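Local atomic coordinates of uncharacterized aldehyde dehydrogenase AldY (PDB entry 4DNG), a protein that probably oxidises aldehydes to carboxylates with NAD+ as the oxidant, and may protect cells against stress from ethanol and related compounds. Residues Asn28-Ser33 with Gly360-Pro365; Asp348-Ala353 with Val369-Asn374; Gly408-Val413 with Met432-Asp437. One frame throughout, in Å; residues are numbered along the deposited sequence.

All three contacts touch the mixed sheet that includes strands 351-354, 362-369, 386-392, 410-414 and 432-435. Contacts 1 and 2 follow one another along strand 362-369: contact 1 joins its start to the 28-33 loop, contact 2 its end to strand 351-354, with centres about 27 Å apart. Contact 3 joins strands 410-414 and 432-435, its centre about 23 Å from that of contact 2 and about 31 Å from that of contact 1. It alone comes near the predicted active site, the side chain of Leu409 lying about 4 Å from that of Glu253, and at strand 432-435 the sheet passes into the second subunit.

Contact 1 of 3, residues Asn28-Ser33 with Gly360-Pro365; sequences NPYDQS and GNVLTP
Gln32 and Asn361 make the direct hydrogen bond of this contact through their side-chain amides. Gln32 NE2 donates a hydrogen bond to Asn361 OD1 over 2.9 Å, bent to 147° at the hydrogen. The two amide planes stand 79° apart. The donor is also tilted from the plane of the accepting carbonyl. In Asn361, CB points toward the loop and CG lies beside the backbone N (chi1 -49°), which carries the amide to the Gln32 side chain. The backbone carbonyls Pro29 O and Tyr30 O each lie 3.6 Å from Asn361 OD1, too far and of the wrong kind for bonding; of the three oxygens, Gln32 NE2 bonds to Asn361 OD1.

A water makes the second polar link. It donates to Tyr30 O at 3.1 Å and accepts from Asn361 N at 2.9 Å, joining the two backbones where their CA atoms come nearest.

The apolar part is small. One methyl of Val362, CG2, reaches the Tyr30 ring obliquely, nearest to CE1 at 4.1 Å. The Tyr30 side chain also touches Pro328 and Asp318, while Asn361 packs on Glu332 and Ile335 of helix 332-347.

Within 28-33 two successive Asx turns shape the loop. Asn28 OD1 accepts from Tyr30 N, and Asp31 OD1 accepts from Ser33 N at 2.8 Å and also from Ser33 OG, both from the same face of the carboxylate.

No charged group of either segment acts across this contact. The link between the loop joining strands 23-27 and 34-39 and the start of strand 362-369 therefore rests on neutral amides, a water and one methyl-ring contact: Asn361 OD1 takes its bond from Gln32 NE2, and Tyr30 O is served by the water. The nearby carbonyls would probably make the surroundings of Asn361 OD1 electron-rich.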
loop_
_atom_site.group_PDB
_atom_site.type_symbol
_atom_site.label_atom_id
_atom_site.label_comp_id
_atom_site.label_asym_id
_atom_site.label_seq_id
_atom_site.Cartn_x
_atom_site.Cartn_y
_atom_site.Cartn_z
ATOM N N ASN A 28 -36.573 -2.179 9.135
ATOM C CA ASN A 28 -36.756 -0.865 8.602
ATOM C C ASN A 28 -36.532 0.049 9.771
ATOM O O ASN A 28 -37.103 -0.139 10.819
ATOM C CB ASN A 28 -38.159 -0.709 8.055
ATOM C CG ASN A 28 -38.412 0.658 7.493
ATOM O OD1 ASN A 28 -37.854 1.626 7.951
ATOM N ND2 ASN A 28 -39.258 0.737 6.495
ATOM N N PRO A 29 -35.658 1.020 9.586
ATOM C CA PRO A 29 -35.259 1.952 10.635
ATOM C C PRO A 29 -36.372 2.849 11.141
ATOM O O PRO A 29 -36.364 3.214 12.300
ATOM C CB PRO A 29 -34.182 2.769 9.958
ATOM C CG PRO A 29 -33.564 1.827 9.014
ATOM C CD PRO A 29 -34.641 0.919 8.536
ATOM N N TYR A 30 -37.269 3.259 10.260
ATOM C CA TYR A 30 -38.344 4.143 10.637
ATOM C C TYR A 30 -39.262 3.531 11.657
ATOM O O TYR A 30 -39.601 4.170 12.630
ATOM C CB TYR A 30 -39.155 4.470 9.399
ATOM C CG TYR A 30 -40.197 5.544 9.554
ATOM C CD1 TYR A 30 -39.853 6.872 9.579
ATOM C CD2 TYR A 30 -41.529 5.228 9.620
ATOM C CE1 TYR A 30 -40.806 7.856 9.694
ATOM C CE2 TYR A 30 -42.483 6.205 9.738
ATOM C CZ TYR A 30 -42.113 7.514 9.775
ATOM O OH TYR A 30 -43.062 8.484 9.887
ATOM N N ASP A 31 -39.656 2.287 11.465
ATOM C CA ASP A 31 -40.619 1.728 12.373
ATOM C C ASP A 31 -40.187 0.482 13.091
ATOM O O ASP A 31 -40.906 -0.008 13.940
ATOM C CB ASP A 31 -41.913 1.479 11.638
ATOM C CG ASP A 31 -41.711 0.650 10.444
ATOM O OD1 ASP A 31 -40.737 -0.103 10.465
ATOM O OD2 ASP A 31 -42.501 0.736 9.497
ATOM N N GLN A 32 -39.024 -0.043 12.750
ATOM C CA GLN A 32 -38.506 -1.225 13.422
ATOM C C GLN A 32 -39.157 -2.503 12.940
ATOM O O GLN A 32 -38.951 -3.553 13.502
ATOM C CB GLN A 32 -38.723 -1.108 14.911
ATOM C CG GLN A 32 -37.456 -0.930 15.705
ATOM C CD GLN A 32 -37.006 0.501 15.720
ATOM O OE1 GLN A 32 -35.994 0.842 15.129
ATOM N NE2 GLN A 32 -37.759 1.351 16.394
ATOM N N SER A 33 -39.962 -2.395 11.907
ATOM C CA SER A 33 -40.623 -3.553 11.283
ATOM C C SER A 33 -39.607 -4.467 10.610
ATOM O O SER A 33 -38.571 -4.012 10.119
ATOM C CB SER A 33 -41.657 -3.114 10.252
ATOM O OG SER A 33 -41.013 -2.500 9.150
ATOM N N GLY A 360 -39.721 9.590 16.967
ATOM C CA GLY A 360 -39.492 8.171 16.768
ATOM C C GLY A 360 -37.996 7.975 16.631
ATOM O O GLY A 360 -37.234 8.350 17.525
ATOM N N ASN A 361 -37.568 7.421 15.501
ATOM C CA ASN A 361 -36.146 7.200 15.269
ATOM C C ASN A 361 -35.531 8.198 14.261
ATOM O O ASN A 361 -34.384 8.033 13.800
ATOM C CB ASN A 361 -35.873 5.731 14.915
ATOM C CG ASN A 361 -36.550 4.763 15.883
ATOM O OD1 ASN A 361 -37.550 4.113 15.544
ATOM N ND2 ASN A 361 -36.012 4.672 17.100
ATOM N N VAL A 362 -36.306 9.238 13.945
ATOM C CA VAL A 362 -35.847 10.349 13.115
ATOM C C VAL A 362 -35.329 11.454 14.024
ATOM O O VAL A 362 -36.011 11.862 14.963
ATOM C CB VAL A 362 -37.007 10.951 12.273
ATOM C CG1 VAL A 362 -36.536 12.182 11.522
ATOM C CG2 VAL A 362 -37.596 9.929 11.294
ATOM N N LEU A 363 -34.132 11.952 13.770
ATOM C CA LEU A 363 -33.837 13.265 14.320
ATOM C C LEU A 363 -33.733 14.359 13.255
ATOM O O LEU A 363 -33.129 14.176 12.193
ATOM C CB LEU A 363 -32.715 13.268 15.371
ATOM C CG LEU A 363 -31.246 12.987 15.131
ATOM C CD1 LEU A 363 -30.506 14.271 14.801
ATOM C CD2 LEU A 363 -30.691 12.387 16.410
ATOM N N THR A 364 -34.405 15.470 13.557
ATOM C CA THR A 364 -34.557 16.595 12.660
ATOM C C THR A 364 -33.299 17.405 12.785
ATOM O O THR A 364 -32.674 17.385 13.846
ATOM C CB THR A 364 -35.733 17.473 13.082
ATOM O OG1 THR A 364 -35.551 17.838 14.451
ATOM C CG2 THR A 364 -37.070 16.721 12.916
ATOM N N PRO A 365 -32.930 18.124 11.708
ATOM C CA PRO A 365 -31.625 18.776 11.620
ATOM C C PRO A 365 -31.301 19.674 12.826
ATOM O O PRO A 365 -32.197 20.353 13.350
ATOM C CB PRO A 365 -31.729 19.621 10.341
ATOM C CG PRO A 365 -32.828 19.012 9.549
ATOM C CD PRO A 365 -33.776 18.393 10.527
HETATM O O HOH W 1 -39.078 7.207 13.088
#

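Contact 2 of 3, residues Asp348-Ala353 with Val369-Asn374; sequences DGIELA and VGADNN
Val369 meets the extended chain of Glu351 with its CG2, while Ala353 CB sits against both of its methyls. With CG1 beside the backbone N (chi1 -69°), CG2 takes the crowded position between N and the carbonyl carbon. The Glu351 chain, extended beyond CG, passes CG2 at an oblique angle and touches it with CB, CG and CD in turn; the closest approach is by the carboxylate oxygen OE1, 3.4 Å from Val369 CG2. Ala353 points its CB toward the same valine and is slightly nearer CG1, at 3.8 Å, than CG2.

Ile350, one residue before Glu351, turns its CG2, anti to the backbone N, to 3.7 Å from Val369 O; the same methyl lies more loosely against Ala371 CB at 4.4 Å.

The backbones are joined by a long hydrogen bond, Val369 N to Glu351 O at 3.3 Å. It is fairly straight at the hydrogen (158°), but the donor stands well above the carbonyl plane, so the antiparallel pairing here is loose.

Strand 351-354 flanks strand 362-369 on one side, and strand 386-392 lies beyond it. Gly349 closes helix 332-347 with a Schellman motif just before the chain enters strand 351-354, and Val369 is backed by Ile389 of strand 386-392 and by Tyr300 and Val304 of helix 297-313.

The contact is thus chiefly van der Waals. The whole extended Glu351 chain, carboxylate included, lies against Val369 CG2, and since its acid end meets a methyl and not a charge of the facing segment, it would probably add little specific attraction.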
loop_
_atom_site.group_PDB
_atom_site.type_symbol
_atom_site.label_atom_id
_atom_site.label_comp_id
_atom_site.label_asym_id
_atom_site.label_seq_id
_atom_site.Cartn_x
_atom_site.Cartn_y
_atom_site.Cartn_z
ATOM N N ASP A 348 -21.045 22.885 26.572
ATOM C CA ASP A 348 -19.822 23.547 26.095
ATOM C C ASP A 348 -19.968 25.026 25.733
ATOM O O ASP A 348 -18.962 25.701 25.512
ATOM C CB ASP A 348 -19.280 22.816 24.867
ATOM C CG ASP A 348 -18.262 21.754 25.219
ATOM O OD1 ASP A 348 -18.221 21.320 26.389
ATOM O OD2 ASP A 348 -17.500 21.351 24.311
ATOM N N GLY A 349 -21.209 25.507 25.636
ATOM C CA GLY A 349 -21.486 26.908 25.317
ATOM C C GLY A 349 -21.945 27.222 23.901
ATOM O O GLY A 349 -22.583 28.253 23.676
ATOM N N ILE A 350 -21.628 26.346 22.945
ATOM C CA ILE A 350 -21.869 26.617 21.519
ATOM C C ILE A 350 -23.332 26.928 21.216
ATOM O O ILE A 350 -24.217 26.196 21.629
ATOM C CB ILE A 350 -21.382 25.464 20.617
ATOM C CG1 ILE A 350 -19.848 25.397 20.601
ATOM C CG2 ILE A 350 -21.893 25.639 19.192
ATOM C CD1 ILE A 350 -19.249 24.413 21.581
ATOM N N GLU A 351 -23.574 28.030 20.508
ATOM C CA GLU A 351 -24.927 28.412 20.114
ATOM C C GLU A 351 -25.571 27.353 19.220
ATOM O O GLU A 351 -24.895 26.622 18.503
ATOM C CB GLU A 351 -24.927 29.779 19.412
ATOM C CG GLU A 351 -26.321 30.328 19.109
ATOM C CD GLU A 351 -26.322 31.634 18.336
ATOM O OE1 GLU A 351 -25.242 32.095 17.904
ATOM O OE2 GLU A 351 -27.418 32.206 18.156
ATOM N N LEU A 352 -26.889 27.278 19.284
ATOM C CA LEU A 352 -27.650 26.405 18.426
ATOM C C LEU A 352 -28.644 27.291 17.702
ATOM O O LEU A 352 -29.660 27.685 18.271
ATOM C CB LEU A 352 -28.372 25.337 19.257
ATOM C CG LEU A 352 -29.151 24.223 18.557
ATOM C CD1 LEU A 352 -28.240 23.384 17.670
ATOM C CD2 LEU A 352 -29.812 23.340 19.595
ATOM N N ALA A 353 -28.323 27.629 16.456
ATOM C CA ALA A 353 -29.209 28.452 15.636
ATOM C C ALA A 353 -30.500 27.708 15.314
ATOM O O ALA A 353 -31.592 28.267 15.445
ATOM C CB ALA A 353 -28.511 28.900 14.364
ATOM N N VAL A 369 -23.722 27.035 15.458
ATOM C CA VAL A 369 -23.038 28.135 14.789
ATOM C C VAL A 369 -21.967 28.732 15.682
ATOM O O VAL A 369 -22.016 28.582 16.906
ATOM C CB VAL A 369 -24.013 29.246 14.318
ATOM C CG1 VAL A 369 -24.890 28.744 13.181
ATOM C CG2 VAL A 369 -24.863 29.768 15.471
ATOM N N GLY A 370 -21.007 29.400 15.047
ATOM C CA GLY A 370 -19.935 30.109 15.734
ATOM C C GLY A 370 -19.059 29.195 16.560
ATOM O O GLY A 370 -18.561 29.599 17.613
ATOM N N ALA A 371 -18.890 27.960 16.086
ATOM C CA ALA A 371 -18.070 26.969 16.768
ATOM C C ALA A 371 -16.574 27.141 16.514
ATOM O O ALA A 371 -16.162 27.572 15.438
ATOM C CB ALA A 371 -18.500 25.577 16.348
ATOM N N ASP A 372 -15.767 26.770 17.506
ATOM C CA ASP A 372 -14.328 26.614 17.318
ATOM C C ASP A 372 -14.049 25.433 16.385
ATOM O O ASP A 372 -14.757 24.433 16.419
ATOM C CB ASP A 372 -13.654 26.360 18.660
ATOM C CG ASP A 372 -12.321 27.066 18.786
ATOM O OD1 ASP A 372 -12.336 28.255 19.176
ATOM O OD2 ASP A 372 -11.269 26.433 18.516
ATOM N N ASN A 373 -13.022 25.549 15.552
ATOM C CA ASN A 373 -12.636 24.459 14.664
ATOM C C ASN A 373 -12.020 23.320 15.472
ATOM O O ASN A 373 -11.995 22.160 15.032
ATOM C CB ASN A 373 -11.669 24.960 13.576
ATOM C CG ASN A 373 -11.454 23.944 12.462
ATOM O OD1 ASN A 373 -12.407 23.461 11.857
ATOM N ND2 ASN A 373 -10.200 23.613 12.191
ATOM N N ASN A 374 -11.539 23.665 16.664
ATOM C CA ASN A 374 -10.938 22.707 17.585
ATOM C C ASN A 374 -11.955 22.258 18.647
ATOM O O ASN A 374 -11.620 22.078 19.826
ATOM C CB ASN A 374 -9.694 23.332 18.229
ATOM C CG ASN A 374 -8.507 22.386 18.254
ATOM O OD1 ASN A 374 -8.204 21.720 17.261
ATOM N ND2 ASN A 374 -7.818 22.335 19.390
#

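Contact 3 of 3, residues Gly408-Val413 with Met432-Asp437; sequences GLSSAV and MTHVND
The His434 ring lies obliquely beside the first residues of strand 410-413: CD2 is 3.6 Å from Ser411 O and NE2 is 3.8 Å from Ser410 OG, neither a hydrogen bond. Met288 of the same chain and Ser475 of the second subunit also pack on this side chain. The other flat group, the Asn436 amide, has OD1 near Val413 O, while its ND2 bonds to Thr415 O.

Beyond these, Ser411 and Thr433 pair on one face of the sheet. Ser411 OG, held between the backbone N and the carbonyl carbon (chi1 55°), accepts from Thr433 OG1 at 2.8 Å and makes a weak bond to Met432 O. Thr433 OG1 is also bonded to Lys472 NZ of the second subunit. An alanine at Thr433 would probably leave Ser411 OG and that lysine without their shared hydroxyl partner and open a gap where CG2 met Val413 CG1. Further along the same face, Val413 and Val435 lie side by side, CG1 to CG1 at 3.6 Å.

The backbones run parallel, their axes 20° apart. Ser411 N and Val413 N donate to Met432 O and His434 O at 2.8 and 2.9 Å, and Met432 N, His434 N and Asn436 N donate to Leu409 O, Ser411 O and Val413 O in turn.

Strand 410-414, helix 418-425 and strand 432-435 form a beta-alpha-beta unit of the aldehyde dehydrogenase catalytic domain. Strand 432-435 pairs in turn with a strand of the second subunit, the cross-subunit sheet extension characteristic of this family's dimers.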
loop_
_atom_site.group_PDB
_atom_site.type_symbol
_atom_site.label_atom_id
_atom_site.label_comp_id
_atom_site.label_asym_id
_atom_site.label_seq_id
_atom_site.Cartn_x
_atom_site.Cartn_y
_atom_site.Cartn_z
ATOM N N GLY A 408 -7.912 13.998 6.242
ATOM C CA GLY A 408 -8.797 14.555 5.231
ATOM C C GLY A 408 -8.811 13.671 4.002
ATOM O O GLY A 408 -7.759 13.396 3.423
ATOM N N LEU A 409 -10.001 13.213 3.618
ATOM C CA LEU A 409 -10.183 12.436 2.392
ATOM C C LEU A 409 -10.617 13.340 1.233
ATOM O O LEU A 409 -9.985 13.358 0.170
ATOM C CB LEU A 409 -11.207 11.312 2.609
ATOM C CG LEU A 409 -11.757 10.592 1.366
ATOM C CD1 LEU A 409 -10.706 9.726 0.670
ATOM C CD2 LEU A 409 -12.988 9.775 1.731
ATOM N N SER A 410 -11.702 14.078 1.451
ATOM C CA SER A 410 -12.246 14.997 0.457
ATOM C C SER A 410 -12.495 16.370 1.077
ATOM O O SER A 410 -12.757 16.489 2.282
ATOM C CB SER A 410 -13.542 14.445 -0.136
ATOM O OG SER A 410 -13.620 14.714 -1.523
ATOM N N SER A 411 -12.398 17.404 0.248
ATOM C CA SER A 411 -12.699 18.766 0.672
ATOM C C SER A 411 -13.428 19.535 -0.431
ATOM O O SER A 411 -13.373 19.161 -1.617
ATOM C CB SER A 411 -11.411 19.475 1.051
ATOM O OG SER A 411 -10.505 19.415 -0.033
ATOM N N ALA A 412 -14.102 20.613 -0.031
ATOM C CA ALA A 412 -14.792 21.495 -0.980
ATOM C C ALA A 412 -14.502 22.963 -0.680
ATOM O O ALA A 412 -14.562 23.405 0.475
ATOM C CB ALA A 412 -16.298 21.221 -0.986
ATOM N N VAL A 413 -14.168 23.710 -1.722
ATOM C CA VAL A 413 -13.878 25.143 -1.583
ATOM C C VAL A 413 -14.760 25.956 -2.529
ATOM O O VAL A 413 -14.978 25.574 -3.691
ATOM C CB VAL A 413 -12.360 25.472 -1.719
ATOM C CG1 VAL A 413 -11.776 24.881 -2.992
ATOM C CG2 VAL A 413 -12.102 26.976 -1.662
ATOM N N MET A 432 -8.935 14.574 -2.699
ATOM C CA MET A 432 -9.804 15.301 -3.621
ATOM C C MET A 432 -10.275 16.653 -3.068
ATOM O O MET A 432 -10.762 16.734 -1.942
ATOM C CB MET A 432 -11.012 14.426 -3.989
ATOM C CG MET A 432 -12.113 15.143 -4.754
ATOM S SD MET A 432 -11.924 15.085 -6.545
ATOM C CE MET A 432 -12.888 13.616 -6.914
ATOM N N THR A 433 -10.120 17.709 -3.861
ATOM C CA THR A 433 -10.855 18.955 -3.606
ATOM C C THR A 433 -11.719 19.329 -4.801
ATOM O O THR A 433 -11.237 19.331 -5.940
ATOM C CB THR A 433 -9.925 20.135 -3.328
ATOM O OG1 THR A 433 -8.959 19.754 -2.343
ATOM C CG2 THR A 433 -10.725 21.331 -2.831
ATOM N N HIS A 434 -12.957 19.711 -4.539
ATOM C CA HIS A 434 -13.812 20.274 -5.551
ATOM C C HIS A 434 -13.870 21.746 -5.373
ATOM O O HIS A 434 -13.912 22.230 -4.242
ATOM C CB HIS A 434 -15.223 19.762 -5.409
ATOM C CG HIS A 434 -15.318 18.291 -5.173
ATOM N ND1 HIS A 434 -15.156 17.403 -6.145
ATOM C CD2 HIS A 434 -15.593 17.573 -4.028
ATOM C CE1 HIS A 434 -15.302 16.173 -5.653
ATOM N NE2 HIS A 434 -15.571 16.278 -4.357
ATOM N N VAL A 435 -13.907 22.492 -6.464
ATOM C CA VAL A 435 -14.136 23.915 -6.354
ATOM C C VAL A 435 -15.547 24.206 -6.809
ATOM O O VAL A 435 -15.910 23.929 -7.931
ATOM C CB VAL A 435 -13.160 24.715 -7.214
ATOM C CG1 VAL A 435 -11.787 24.709 -6.598
ATOM C CG2 VAL A 435 -13.110 24.153 -8.613
ATOM N N ASN A 436 -16.337 24.788 -5.929
ATOM C CA ASN A 436 -17.711 25.087 -6.256
ATOM C C ASN A 436 -18.555 23.914 -6.723
ATOM O O ASN A 436 -19.225 24.019 -7.723
ATOM C CB ASN A 436 -17.766 26.199 -7.292
ATOM C CG ASN A 436 -17.073 27.461 -6.831
ATOM O OD1 ASN A 436 -17.152 27.838 -5.669
ATOM N ND2 ASN A 436 -16.394 28.123 -7.748
ATOM N N ASP A 437 -18.504 22.790 -6.020
ATOM C CA ASP A 437 -19.412 21.664 -6.284
ATOM C C ASP A 437 -19.647 20.708 -5.117
ATOM O O ASP A 437 -19.003 20.798 -4.086
ATOM C CB ASP A 437 -19.021 20.860 -7.513
ATOM C CG ASP A 437 -20.030 19.777 -7.829
ATOM O OD1 ASP A 437 -20.893 19.994 -8.694
ATOM O OD2 ASP A 437 -19.976 18.710 -7.196
#